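Local coordinates for putative lipoprotein (Bacteroides fragilis, PDB 3QNK) that is of unconfirmed function but, as a SusD-family member, probably helps capture glycans at the outer membrane for uptake, at residues S328-N333 with G337-D342; T108-F113 with K176-K181; D34-Q39 with A56-F61. All blocks are in the same frame, centred on the assembly; numbering follows the deposited sequence.

Contact 1 (S328-N333 with G337-D342)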
loop_
_atom_site.group_PDB
_atom_site.type_symbol
_atom_site.label_atom_id
_atom_site.label_comp_id
_atom_site.label_asym_id
_atom_site.label_seq_id
_atom_site.Cartn_x
_atom_site.Cartn_y
_atom_site.Cartn_z
ATOM N N SER B 328 -7.793 -38.222 4.848
ATOM C CA SER B 328 -7.958 -37.442 6.077
ATOM C C SER B 328 -9.413 -37.028 6.256
ATOM O O SER B 328 -10.057 -36.574 5.292
ATOM C CB SER B 328 -7.113 -36.161 6.064
ATOM O OG SER B 328 -5.714 -36.349 6.025
ATOM N N GLN B 329 -9.909 -37.142 7.492
ATOM C CA GLN B 329 -11.213 -36.655 7.888
ATOM C C GLN B 329 -11.051 -35.309 8.574
ATOM O O GLN B 329 -10.212 -35.171 9.483
ATOM C CB GLN B 329 -11.898 -37.639 8.791
ATOM C CG GLN B 329 -12.625 -38.686 8.016
ATOM C CD GLN B 329 -13.215 -39.658 8.974
ATOM O OE1 GLN B 329 -12.512 -40.508 9.519
ATOM N NE2 GLN B 329 -14.511 -39.516 9.237
ATOM N N ILE B 330 -11.808 -34.306 8.090
ATOM C CA ILE B 330 -11.816 -32.928 8.583
ATOM C C ILE B 330 -13.268 -32.463 8.726
ATOM O O ILE B 330 -14.158 -33.103 8.179
ATOM C CB ILE B 330 -10.985 -31.992 7.658
ATOM C CG1 ILE B 330 -11.450 -32.072 6.189
ATOM C CG2 ILE B 330 -9.462 -32.279 7.790
ATOM C CD1 ILE B 330 -10.950 -30.988 5.301
ATOM N N PHE B 331 -13.501 -31.361 9.469
ATOM C CA PHE B 331 -14.797 -30.701 9.708
ATOM C C PHE B 331 -15.783 -31.588 10.483
ATOM O O PHE B 331 -16.982 -31.593 10.192
ATOM C CB PHE B 331 -15.422 -30.186 8.401
ATOM C CG PHE B 331 -14.824 -28.890 7.915
ATOM C CD1 PHE B 331 -14.924 -27.728 8.679
ATOM C CD2 PHE B 331 -14.197 -28.817 6.675
ATOM C CE1 PHE B 331 -14.404 -26.511 8.210
ATOM C CE2 PHE B 331 -13.678 -27.603 6.207
ATOM C CZ PHE B 331 -13.783 -26.460 6.981
ATOM N N PHE B 332 -15.278 -32.262 11.526
ATOM C CA PHE B 332 -16.038 -33.157 12.394
ATOM C C PHE B 332 -17.240 -32.491 13.033
ATOM O O PHE B 332 -18.311 -33.108 13.095
ATOM C CB PHE B 332 -15.145 -33.675 13.520
ATOM C CG PHE B 332 -13.858 -34.316 13.081
ATOM C CD1 PHE B 332 -13.843 -35.618 12.590
ATOM C CD2 PHE B 332 -12.650 -33.640 13.201
ATOM C CE1 PHE B 332 -12.641 -36.218 12.195
ATOM C CE2 PHE B 332 -11.450 -34.248 12.825
ATOM C CZ PHE B 332 -11.453 -35.534 12.331
ATOM N N ASN B 333 -17.057 -31.241 13.528
ATOM C CA ASN B 333 -18.084 -30.486 14.260
ATOM C C ASN B 333 -18.731 -29.364 13.403
ATOM O O ASN B 333 -19.158 -28.313 13.919
ATOM C CB ASN B 333 -17.509 -29.949 15.583
ATOM C CG ASN B 333 -17.157 -31.055 16.559
ATOM O OD1 ASN B 333 -18.019 -31.797 17.054
ATOM N ND2 ASN B 333 -15.875 -31.215 16.847
ATOM N N GLY B 337 -21.261 -33.080 9.393
ATOM C CA GLY B 337 -20.139 -33.847 9.935
ATOM C C GLY B 337 -18.890 -33.950 9.068
ATOM O O GLY B 337 -18.765 -33.265 8.049
ATOM N N ALA B 338 -17.945 -34.825 9.476
ATOM C CA ALA B 338 -16.648 -35.021 8.835
ATOM C C ALA B 338 -16.754 -35.425 7.370
ATOM O O ALA B 338 -17.581 -36.262 6.990
ATOM C CB ALA B 338 -15.826 -36.054 9.591
ATOM N N VAL B 339 -15.905 -34.798 6.555
ATOM C CA VAL B 339 -15.738 -35.046 5.129
ATOM C C VAL B 339 -14.353 -35.730 4.965
ATOM O O VAL B 339 -13.416 -35.413 5.710
ATOM C CB VAL B 339 -15.919 -33.739 4.277
ATOM C CG1 VAL B 339 -14.874 -32.670 4.599
ATOM C CG2 VAL B 339 -15.966 -34.027 2.782
ATOM N N THR B 340 -14.249 -36.710 4.046
ATOM C CA THR B 340 -12.978 -37.393 3.810
ATOM C C THR B 340 -12.355 -36.805 2.558
ATOM O O THR B 340 -13.024 -36.694 1.518
ATOM C CB THR B 340 -13.153 -38.915 3.745
ATOM O OG1 THR B 340 -13.812 -39.369 4.935
ATOM C CG2 THR B 340 -11.826 -39.635 3.609
ATOM N N VAL B 341 -11.083 -36.405 2.670
ATOM C CA VAL B 341 -10.313 -35.791 1.586
ATOM C C VAL B 341 -9.913 -36.874 0.602
ATOM O O VAL B 341 -9.369 -37.893 1.017
ATOM C CB VAL B 341 -9.098 -35.006 2.132
ATOM C CG1 VAL B 341 -8.201 -34.501 1.005
ATOM C CG2 VAL B 341 -9.560 -33.861 3.030
ATOM N N ASP B 342 -10.226 -36.661 -0.692
ATOM C CA ASP B 342 -9.962 -37.590 -1.791
ATOM C C ASP B 342 -9.075 -36.912 -2.833
ATOM O O ASP B 342 -9.495 -35.963 -3.509
ATOM C CB ASP B 342 -11.299 -38.068 -2.418
ATOM C CG ASP B 342 -11.242 -39.088 -3.551
ATOM O OD1 ASP B 342 -10.136 -39.334 -4.077
ATOM O OD2 ASP B 342 -12.321 -39.626 -3.926
#
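A short antiparallel beta hairpin, strand 329-330 against strand 339-340, brings Ile330 and Val339 together as its hydrogen-bonded pair. Ile330 N gives its hydrogen to Val339 O at 3.1 Å, and Val339 N returns one to Ile330 O at 2.9 Å. A third bond, from Val341 N to Ser328 O (2.8 Å), continues the ladder beyond the non-hydrogen-bonded pair Gln329-Thr340.

On the buried face the Ile330 and Val339 side chains lie side by side, each with CG1 turned between its own backbone N and carbonyl carbon (chi1 54° and 63°); their CG1 atoms meet at 3.8 Å. Ile330 CD1 reaches on to Val341 CG2 at 3.9 Å, while Val339 CG1 stands at the edge of the Phe331 ring, whose own edge-to-face partner is Tyr367. The exposed face carries Gln329 across Thr340, CG to OG1 at 3.4 Å. Toward the turn, Phe332 CD1 rests on Ala338 CB at 3.6 Å.

The chemistry is thus split: main-chain bonds set the register, an aliphatic cluster faces the protein, and the polar pair faces solvent without a side-chain hydrogen bond between its members.

Contact 2 (T108-F113 with K176-K181)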
loop_
_atom_site.group_PDB
_atom_site.type_symbol
_atom_site.label_atom_id
_atom_site.label_comp_id
_atom_site.label_asym_id
_atom_site.label_seq_id
_atom_site.Cartn_x
_atom_site.Cartn_y
_atom_site.Cartn_z
ATOM N N THR B 108 4.382 2.628 27.233
ATOM C CA THR B 108 5.662 2.884 26.550
ATOM C C THR B 108 6.371 1.547 26.263
ATOM O O THR B 108 6.908 1.376 25.177
ATOM C CB THR B 108 6.530 3.853 27.354
ATOM O OG1 THR B 108 5.755 5.014 27.643
ATOM C CG2 THR B 108 7.781 4.277 26.609
ATOM N N GLY B 109 6.310 0.611 27.211
ATOM C CA GLY B 109 6.879 -0.722 27.082
ATOM C C GLY B 109 6.273 -1.484 25.926
ATOM O O GLY B 109 6.997 -2.116 25.165
ATOM N N GLU B 110 4.949 -1.361 25.739
ATOM C CA GLU B 110 4.200 -2.008 24.662
ATOM C C GLU B 110 4.640 -1.465 23.312
ATOM O O GLU B 110 4.819 -2.246 22.380
ATOM C CB GLU B 110 2.682 -1.834 24.843
ATOM C CG GLU B 110 2.140 -2.224 26.214
ATOM C CD GLU B 110 0.635 -2.369 26.307
ATOM O OE1 GLU B 110 0.075 -3.157 25.518
ATOM O OE2 GLU B 110 0.021 -1.763 27.214
ATOM N N VAL B 111 4.888 -0.152 23.217
ATOM C CA VAL B 111 5.347 0.497 21.985
ATOM C C VAL B 111 6.802 0.091 21.696
ATOM O O VAL B 111 7.136 -0.108 20.517
ATOM C CB VAL B 111 5.147 2.029 22.029
ATOM C CG1 VAL B 111 5.468 2.658 20.683
ATOM C CG2 VAL B 111 3.708 2.367 22.422
ATOM N N HIS B 112 7.640 -0.117 22.752
ATOM C CA HIS B 112 9.021 -0.597 22.572
ATOM C C HIS B 112 9.007 -1.982 21.944
ATOM O O HIS B 112 9.781 -2.243 21.014
ATOM C CB HIS B 112 9.807 -0.640 23.890
ATOM C CG HIS B 112 10.381 0.684 24.274
ATOM N ND1 HIS B 112 11.431 1.253 23.560
ATOM C CD2 HIS B 112 10.003 1.537 25.259
ATOM C CE1 HIS B 112 11.653 2.428 24.133
ATOM N NE2 HIS B 112 10.820 2.641 25.162
ATOM N N PHE B 113 8.101 -2.863 22.444
ATOM C CA PHE B 113 7.927 -4.229 21.960
ATOM C C PHE B 113 7.482 -4.211 20.513
ATOM O O PHE B 113 8.017 -4.974 19.712
ATOM C CB PHE B 113 6.907 -5.003 22.837
ATOM C CG PHE B 113 6.558 -6.376 22.308
ATOM C CD1 PHE B 113 7.421 -7.451 22.496
ATOM C CD2 PHE B 113 5.399 -6.577 21.566
ATOM C CE1 PHE B 113 7.118 -8.707 21.981
ATOM C CE2 PHE B 113 5.082 -7.842 21.064
ATOM C CZ PHE B 113 5.952 -8.896 21.265
ATOM N N LYS B 176 -6.127 -8.840 28.534
ATOM C CA LYS B 176 -5.484 -10.056 28.003
ATOM C C LYS B 176 -5.388 -9.937 26.473
ATOM O O LYS B 176 -6.372 -9.536 25.849
ATOM C CB LYS B 176 -6.250 -11.319 28.430
ATOM N N GLY B 177 -4.197 -10.201 25.911
ATOM C CA GLY B 177 -3.892 -10.070 24.479
ATOM C C GLY B 177 -2.715 -9.128 24.189
ATOM O O GLY B 177 -2.042 -9.232 23.150
ATOM N N ARG B 178 -2.454 -8.200 25.147
ATOM C CA ARG B 178 -1.373 -7.211 25.134
ATOM C C ARG B 178 0.017 -7.916 25.201
ATOM O O ARG B 178 0.100 -9.121 25.454
ATOM C CB ARG B 178 -1.555 -6.226 26.328
ATOM C CG ARG B 178 -2.717 -5.210 26.221
ATOM C CD ARG B 178 -2.552 -4.025 27.208
ATOM N NE ARG B 178 -3.673 -3.065 27.229
ATOM C CZ ARG B 178 -3.843 -2.037 26.383
ATOM N NH1 ARG B 178 -2.976 -1.821 25.398
ATOM N NH2 ARG B 178 -4.896 -1.239 26.504
ATOM N N ALA B 179 1.098 -7.168 24.980
ATOM C CA ALA B 179 2.455 -7.689 25.098
ATOM C C ALA B 179 2.845 -7.835 26.575
ATOM O O ALA B 179 2.637 -6.920 27.370
ATOM C CB ALA B 179 3.416 -6.756 24.400
ATOM N N THR B 180 3.418 -8.980 26.939
ATOM C CA THR B 180 3.872 -9.259 28.313
ATOM C C THR B 180 5.383 -9.213 28.404
ATOM O O THR B 180 6.064 -9.111 27.371
ATOM C CB THR B 180 3.381 -10.645 28.755
ATOM O OG1 THR B 180 3.727 -11.648 27.765
ATOM C CG2 THR B 180 1.882 -10.647 29.063
ATOM N N LYS B 181 5.913 -9.325 29.634
ATOM C CA LYS B 181 7.341 -9.396 29.919
ATOM C C LYS B 181 7.898 -10.635 29.181
ATOM O O LYS B 181 8.916 -10.547 28.490
ATOM C CB LYS B 181 7.526 -9.477 31.440
ATOM C CG LYS B 181 8.918 -9.260 32.000
ATOM C CD LYS B 181 8.867 -9.462 33.522
ATOM C CE LYS B 181 9.757 -8.519 34.299
ATOM N NZ LYS B 181 9.360 -7.077 34.175
#
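Glu110 and Phe113, one turn apart on helix 101-126 of the alpha-alpha superhelix of this SusD-family protein, meet Arg178 and Ala179 of the loop that leads into helix 181-194. The contact is small and largely buried, and it joins the two elements through one ionic pair and one apolar touch.

The ionic part is a salt bridge whose hydrogen bond is weak: Arg178 NH1 lies 3.3 Å from Glu110 OE1, with an angle of 157° at the hydrogen. OE1 sits near the plane of the guanidinium, at its edge, but the carboxylate is turned 90° against that plane, so the two groups do not form the flat, two-pronged pair. The arginine chain, extended from CG to NE, runs past the carboxylate, and its CD comes within 3.2 Å of Glu110 OE1. That oxygen has a stronger partner in the hydroxyl of Tyr28 on helix 17-29, which also bonds to Ala179 N and so ties the acid to the loop backbone. A long, weak ion pair with Arg106 adds further positive charge beside the carboxylate, which would probably favour its ionised form.

The apolar part belongs to Phe113. Its chi1 of 174° carries the ring away from its own backbone N and out to the loop, where it also meets Phe240 edge-to-face. Ala179 points its methyl obliquely at this ring, CB lying 3.5 Å from Phe113 CD2.

Contact 3 (D34-Q39 with A56-F61). With PO4 (phosphate ion), chain F.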
loop_
_atom_site.group_PDB
_atom_site.type_symbol
_atom_site.label_atom_id
_atom_site.label_comp_id
_atom_site.label_asym_id
_atom_site.label_seq_id
_atom_site.Cartn_x
_atom_site.Cartn_y
_atom_site.Cartn_z
ATOM N N ASP B 34 0.447 -12.507 7.010
ATOM C CA ASP B 34 0.365 -12.921 5.613
ATOM C C ASP B 34 -0.522 -14.156 5.532
ATOM O O ASP B 34 -0.052 -15.272 5.829
ATOM C CB ASP B 34 1.761 -13.212 5.038
ATOM C CG ASP B 34 1.795 -13.648 3.573
ATOM O OD1 ASP B 34 0.725 -13.584 2.900
ATOM O OD2 ASP B 34 2.907 -14.022 3.084
ATOM N N GLY B 35 -1.787 -13.944 5.162
ATOM C CA GLY B 35 -2.768 -15.008 5.018
ATOM C C GLY B 35 -2.380 -16.068 4.006
ATOM O O GLY B 35 -2.785 -17.224 4.141
ATOM N N LEU B 36 -1.537 -15.694 3.015
ATOM C CA LEU B 36 -1.091 -16.554 1.929
ATOM C C LEU B 36 0.227 -17.280 2.226
ATOM O O LEU B 36 0.575 -18.239 1.495
ATOM C CB LEU B 36 -0.984 -15.739 0.650
ATOM C CG LEU B 36 -2.338 -15.302 0.132
ATOM C CD1 LEU B 36 -2.248 -13.970 -0.552
ATOM C CD2 LEU B 36 -2.969 -16.375 -0.750
ATOM N N GLN B 37 0.912 -16.884 3.326
ATOM C CA GLN B 37 2.164 -17.485 3.814
ATOM C C GLN B 37 3.143 -17.672 2.667
ATOM O O GLN B 37 3.588 -18.786 2.371
ATOM C CB GLN B 37 1.873 -18.805 4.536
ATOM C CG GLN B 37 1.226 -18.625 5.914
ATOM C CD GLN B 37 2.218 -18.115 6.919
ATOM O OE1 GLN B 37 3.197 -18.810 7.273
ATOM N NE2 GLN B 37 2.012 -16.859 7.334
ATOM N N LEU B 38 3.458 -16.554 2.004
ATOM C CA LEU B 38 4.282 -16.558 0.825
ATOM C C LEU B 38 5.699 -16.970 1.137
ATOM O O LEU B 38 6.238 -17.800 0.406
ATOM C CB LEU B 38 4.201 -15.227 0.091
ATOM C CG LEU B 38 2.838 -14.937 -0.594
ATOM C CD1 LEU B 38 2.949 -13.749 -1.492
ATOM C CD2 LEU B 38 2.338 -16.142 -1.430
ATOM N N GLN B 39 6.269 -16.520 2.247
ATOM C CA GLN B 39 7.618 -16.934 2.679
ATOM C C GLN B 39 7.718 -18.464 2.868
ATOM O O GLN B 39 8.740 -19.031 2.487
ATOM C CB GLN B 39 8.033 -16.215 3.979
ATOM C CG GLN B 39 8.188 -14.710 3.812
ATOM C CD GLN B 39 9.366 -14.352 2.958
ATOM O OE1 GLN B 39 9.441 -14.648 1.747
ATOM N NE2 GLN B 39 10.296 -13.684 3.586
ATOM N N ALA B 56 4.719 -15.626 -11.643
ATOM C CA ALA B 56 5.455 -14.395 -11.893
ATOM C C ALA B 56 5.257 -13.363 -10.807
ATOM O O ALA B 56 6.211 -12.658 -10.493
ATOM C CB ALA B 56 5.056 -13.820 -13.241
ATOM N N SER B 57 4.034 -13.256 -10.251
ATOM C CA SER B 57 3.714 -12.279 -9.203
ATOM C C SER B 57 4.311 -12.614 -7.860
ATOM O O SER B 57 4.786 -11.709 -7.201
ATOM C CB SER B 57 2.209 -12.151 -9.010
ATOM O OG SER B 57 1.600 -11.437 -10.065
ATOM N N TRP B 58 4.229 -13.883 -7.423
ATOM C CA TRP B 58 4.588 -14.285 -6.078
ATOM C C TRP B 58 5.796 -15.175 -5.912
ATOM O O TRP B 58 6.297 -15.242 -4.781
ATOM C CB TRP B 58 3.413 -15.072 -5.460
ATOM C CG TRP B 58 2.104 -14.343 -5.298
ATOM C CD1 TRP B 58 1.866 -13.011 -5.481
ATOM C CD2 TRP B 58 0.865 -14.909 -4.827
ATOM N NE1 TRP B 58 0.537 -12.729 -5.239
ATOM C CE2 TRP B 58 -0.103 -13.879 -4.850
ATOM C CE3 TRP B 58 0.453 -16.216 -4.490
ATOM C CZ2 TRP B 58 -1.439 -14.098 -4.485
ATOM C CZ3 TRP B 58 -0.876 -16.438 -4.161
ATOM C CH2 TRP B 58 -1.797 -15.380 -4.125
ATOM N N PHE B 59 6.187 -15.977 -6.935
ATOM C CA PHE B 59 7.205 -16.993 -6.633
ATOM C C PHE B 59 8.502 -16.907 -7.411
ATOM O O PHE B 59 9.224 -17.910 -7.451
ATOM C CB PHE B 59 6.607 -18.400 -6.745
ATOM C CG PHE B 59 5.368 -18.554 -5.878
ATOM C CD1 PHE B 59 5.425 -18.337 -4.503
ATOM C CD2 PHE B 59 4.139 -18.881 -6.442
ATOM C CE1 PHE B 59 4.275 -18.454 -3.718
ATOM C CE2 PHE B 59 2.992 -18.987 -5.658
ATOM C CZ PHE B 59 3.063 -18.752 -4.310
ATOM N N LYS B 60 8.883 -15.694 -7.883
ATOM C CA LYS B 60 10.136 -15.520 -8.605
ATOM C C LYS B 60 11.374 -15.927 -7.763
ATOM O O LYS B 60 12.373 -16.388 -8.349
ATOM C CB LYS B 60 10.281 -14.099 -9.138
ATOM C CG LYS B 60 9.789 -13.980 -10.565
ATOM C CD LYS B 60 9.807 -12.553 -11.022
ATOM C CE LYS B 60 9.230 -12.459 -12.394
ATOM N NZ LYS B 60 9.204 -11.053 -12.849
ATOM N N PHE B 61 11.282 -15.845 -6.409
ATOM C CA PHE B 61 12.389 -16.231 -5.502
ATOM C C PHE B 61 12.810 -17.666 -5.753
ATOM O O PHE B 61 13.997 -17.984 -5.839
ATOM C CB PHE B 61 11.971 -16.060 -4.012
ATOM C CG PHE B 61 12.942 -16.582 -2.972
ATOM C CD1 PHE B 61 12.889 -17.913 -2.545
ATOM C CD2 PHE B 61 13.892 -15.742 -2.395
ATOM C CE1 PHE B 61 13.814 -18.409 -1.606
ATOM C CE2 PHE B 61 14.793 -16.236 -1.430
ATOM C CZ PHE B 61 14.776 -17.575 -1.082
HETATM P P PO4 F . 4.372 -10.542 7.274
HETATM O O1 PO4 F . 5.582 -11.147 6.394
HETATM O O2 PO4 F . 3.806 -9.143 6.646
HETATM O O3 PO4 F . 3.302 -11.715 7.638
HETATM O O4 PO4 F . 4.929 -10.159 8.702
#
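The indole of Trp58, at the end of the short helix 55-58, receives Leu36 and Leu38 from the loop after helix 17-29, with Phe59 beside it. What crosses between the two segments is entirely apolar.

Leu38 does most of the work, using its two methyls differently. CD1 sits over one face of the indole as a CH-pi contact, 4.1 Å from the centroid of the five-membered ring and 18° off its normal. CD2 touches both aromatic rings, 3.6 Å from Trp58 CE3 and 3.8 Å from Phe59 CE1. Leu36 approaches the far end of the six-membered ring obliquely, its CD2 lying 3.7 Å from Trp58 CH2. The aromatic pair is itself interlocked: Trp58 CB stands over the centre of the Phe59 ring, and Phe59 CZ meets the indole at its edge. Tyr54 stacks on Trp58, and Asp503 of the second subunit packs against it, so this cluster borders the dimer contact.

Polar bonds within the loop present the two leucines. Asp34 O accepts from both Gln37 N and Gln37 NE2, the latter in the carbonyl plane. The carboxylate of Asp34, its CG anti to the backbone N (chi1 -180°), folds back over the loop, and both oxygens are met from above its plane: OD1 by Leu36 N at 3.1 Å and OD2 by Leu38 N at 2.8 Å. A phosphate ion, probably from the crystallisation liquor, receives a weak hydrogen bond from Asp34 N to its O3 at 3.0 Å and is also held by Arg125.

Leu36 within the turn and Leu38 just after it thus bear on the aromatic pair from a loop that combines a type I beta turn, Asp34 to Gln37, with an Asx turn at Asp34.

How the contacts relate
The three contacts are separate regions of one chain. Contacts 2 and 3 both fall in the N-terminal part of the sequence, yet they lie on opposite sides of the chain's centre, with centres about 30 Å apart and nearest atoms about 16 Å apart. Contact 1, much later in the sequence, is the most peripheral, about 26 Å from the chain's centre; its centre is about 28 Å from that of contact 3 and about 39 Å from that of contact 2. Helix 17-29 gives an indirect tie: it supplies Tyr28 to contact 2 and leads into the loop of contact 3. Helix 101-126 carries one side of contact 2 and also Arg125, which binds the phosphate beside contact 3.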